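PDB 3F9S: putative polyketide cyclase from Acidithiobacillus ferrooxidans, which is of unconfirmed function but, as a SnoaL-like member of the NTF2 clan, is probably a polyketide cyclase or a related small-molecule enzyme. Local coordinates for residues L39-D44 against K57-T62. Numbering follows the deposited sequence.
Sequences LHDPGD and KERVKT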
loop_
_atom_site.group_PDB
_atom_site.type_symbol
_atom_site.label_atom_id
_atom_site.label_comp_id
_atom_site.label_asym_id
_atom_site.label_seq_id
_atom_site.Cartn_x
_atom_site.Cartn_y
_atom_site.Cartn_z
ATOM N N LEU A 39 -2.103 -8.789 9.397
ATOM C CA LEU A 39 -0.747 -9.226 9.095
ATOM C C LEU A 39 0.207 -8.049 9.041
ATOM O O LEU A 39 1.316 -8.144 9.496
ATOM C CB LEU A 39 -0.706 -9.957 7.767
ATOM C CG LEU A 39 -1.530 -11.241 7.714
ATOM C CD1 LEU A 39 -1.789 -11.623 6.245
ATOM C CD2 LEU A 39 -0.783 -12.332 8.472
ATOM N N HIS A 40 -0.247 -6.958 8.460
ATOM C CA HIS A 40 0.568 -5.774 8.350
ATOM C C HIS A 40 -0.377 -4.622 8.115
ATOM O O HIS A 40 -1.259 -4.703 7.269
ATOM C CB HIS A 40 1.512 -5.945 7.170
ATOM C CG HIS A 40 2.443 -4.801 6.973
ATOM N ND1 HIS A 40 3.598 -4.649 7.703
ATOM C CD2 HIS A 40 2.410 -3.777 6.089
ATOM C CE1 HIS A 40 4.232 -3.563 7.285
ATOM N NE2 HIS A 40 3.513 -2.997 6.332
ATOM N N ASP A 41 -0.168 -3.531 8.837
ATOM C CA ASP A 41 -1.055 -2.391 8.746
ATOM C C ASP A 41 -0.435 -1.299 9.601
ATOM O O ASP A 41 -0.804 -1.137 10.776
ATOM C CB ASP A 41 -2.452 -2.753 9.260
ATOM C CG ASP A 41 -3.523 -1.803 8.774
ATOM O OD1 ASP A 41 -3.237 -0.683 8.291
ATOM O OD2 ASP A 41 -4.683 -2.205 8.958
ATOM N N PRO A 42 0.556 -0.596 9.035
ATOM C CA PRO A 42 1.318 0.403 9.760
ATOM C C PRO A 42 0.498 1.311 10.644
ATOM O O PRO A 42 -0.453 1.935 10.179
ATOM C CB PRO A 42 2.010 1.167 8.654
ATOM C CG PRO A 42 2.320 0.066 7.677
ATOM C CD PRO A 42 1.063 -0.725 7.655
ATOM N N GLY A 43 0.848 1.320 11.923
ATOM C CA GLY A 43 0.177 2.142 12.915
ATOM C C GLY A 43 -1.137 1.617 13.440
ATOM O O GLY A 43 -1.703 2.210 14.376
ATOM N N ASP A 44 -1.611 0.488 12.902
ATOM C CA ASP A 44 -2.884 -0.048 13.326
ATOM C C ASP A 44 -2.678 -0.627 14.716
ATOM O O ASP A 44 -1.739 -1.401 14.923
ATOM C CB ASP A 44 -3.404 -1.126 12.387
ATOM C CG ASP A 44 -4.835 -1.440 12.651
ATOM O OD1 ASP A 44 -5.050 -2.303 13.502
ATOM O OD2 ASP A 44 -5.727 -0.754 12.100
ATOM N N LYS A 57 -14.924 -6.746 14.696
ATOM C CA LYS A 57 -15.988 -5.743 14.743
ATOM C C LYS A 57 -15.608 -4.587 15.653
ATOM O O LYS A 57 -15.909 -3.453 15.329
ATOM C CB LYS A 57 -17.321 -6.366 15.132
ATOM C CG LYS A 57 -17.892 -7.190 14.015
ATOM C CD LYS A 57 -19.297 -7.680 14.273
ATOM C CE LYS A 57 -19.392 -8.824 15.194
ATOM N NZ LYS A 57 -20.791 -9.398 15.144
ATOM N N GLU A 58 -14.917 -4.866 16.759
ATOM C CA GLU A 58 -14.457 -3.796 17.644
ATOM C C GLU A 58 -13.481 -2.894 16.920
ATOM O O GLU A 58 -13.573 -1.678 17.036
ATOM C CB GLU A 58 -13.837 -4.328 18.940
ATOM C CG GLU A 58 -14.825 -5.037 19.836
ATOM C CD GLU A 58 -16.004 -4.201 20.271
ATOM O OE1 GLU A 58 -15.864 -2.971 20.432
ATOM O OE2 GLU A 58 -17.068 -4.804 20.498
ATOM N N ARG A 59 -12.600 -3.479 16.119
ATOM C CA ARG A 59 -11.662 -2.682 15.357
ATOM C C ARG A 59 -12.404 -1.828 14.342
ATOM O O ARG A 59 -12.074 -0.658 14.174
ATOM C CB ARG A 59 -10.616 -3.562 14.718
ATOM C CG ARG A 59 -9.754 -2.876 13.706
ATOM C CD ARG A 59 -8.693 -3.806 13.289
ATOM N NE ARG A 59 -7.861 -3.185 12.265
ATOM C CZ ARG A 59 -8.202 -3.065 10.988
ATOM N NH1 ARG A 59 -9.349 -3.527 10.516
ATOM N NH2 ARG A 59 -7.358 -2.484 10.148
ATOM N N VAL A 60 -13.402 -2.401 13.679
ATOM C CA VAL A 60 -14.202 -1.612 12.735
ATOM C C VAL A 60 -14.835 -0.434 13.455
ATOM O O VAL A 60 -14.757 0.696 12.973
ATOM C CB VAL A 60 -15.308 -2.403 12.046
ATOM C CG1 VAL A 60 -15.998 -1.488 10.990
ATOM C CG2 VAL A 60 -14.745 -3.636 11.375
ATOM N N LYS A 61 -15.404 -0.690 14.626
ATOM C CA LYS A 61 -16.056 0.365 15.399
ATOM C C LYS A 61 -15.093 1.508 15.715
ATOM O O LYS A 61 -15.472 2.670 15.602
ATOM C CB LYS A 61 -16.666 -0.168 16.688
ATOM C CG LYS A 61 -17.837 -1.136 16.502
ATOM C CD LYS A 61 -18.253 -1.684 17.871
ATOM C CE LYS A 61 -19.035 -2.973 17.769
ATOM N NZ LYS A 61 -19.370 -3.484 19.140
ATOM N N THR A 62 -13.860 1.169 16.095
ATOM C CA THR A 62 -12.855 2.187 16.429
ATOM C C THR A 62 -12.444 2.998 15.216
ATOM O O THR A 62 -12.445 4.221 15.264
ATOM C CB THR A 62 -11.623 1.547 17.056
ATOM O OG1 THR A 62 -12.000 1.159 18.365
ATOM C CG2 THR A 62 -10.468 2.521 17.198
#
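Arg59 lays the NE and NH2 edge of its guanidinium against the carboxylate of Asp44, joining helix 53-66 to the loop after strand 36-40 across the hollow of an NTF2-like alpha+beta fold. The salt bridge is side-on, one nitrogen to each oxygen. NE donates to Asp44 OD1 at 3.2 Å and nearly straight, 169°, whereas NH2 meets Asp44 OD2 at 3.1 Å along a more bent path from above the carboxylate plane. The two planes are turned 43° against each other, so the fork is skewed rather than flat. With CG anti to the backbone N (chi1 169°) and the chain extended through to NE, Arg59 spans a gap whose nearest CA atoms, those of Asp44 and Arg59, stand 9.4 Å apart. The aspartates are the first and last residues of a type II turn, closed by the bond from Asp44 N to Asp41 O. NH2 is shared: it also forms a salt bridge with Asp41 OD2 at 2.9 Å. Asp41 is hydrogen-bonded by His126 NE2 at OD2 and Gln128 NE2 at OD1, both from strand 122-130, and Trp46 N also binds Asp44 OD1. A leucine here would probably leave the buried carboxylate of Asp41 without its cationic partner and Asp44 held through OD1 by Trp46 N alone. The setting is consistent with a pocket lining, since Trp20 and Trp46 touch Arg59 and its remaining terminal nitrogen, NH1, hydrogen-bonds O2 of a glycerol, probably from the crystallisation liquor.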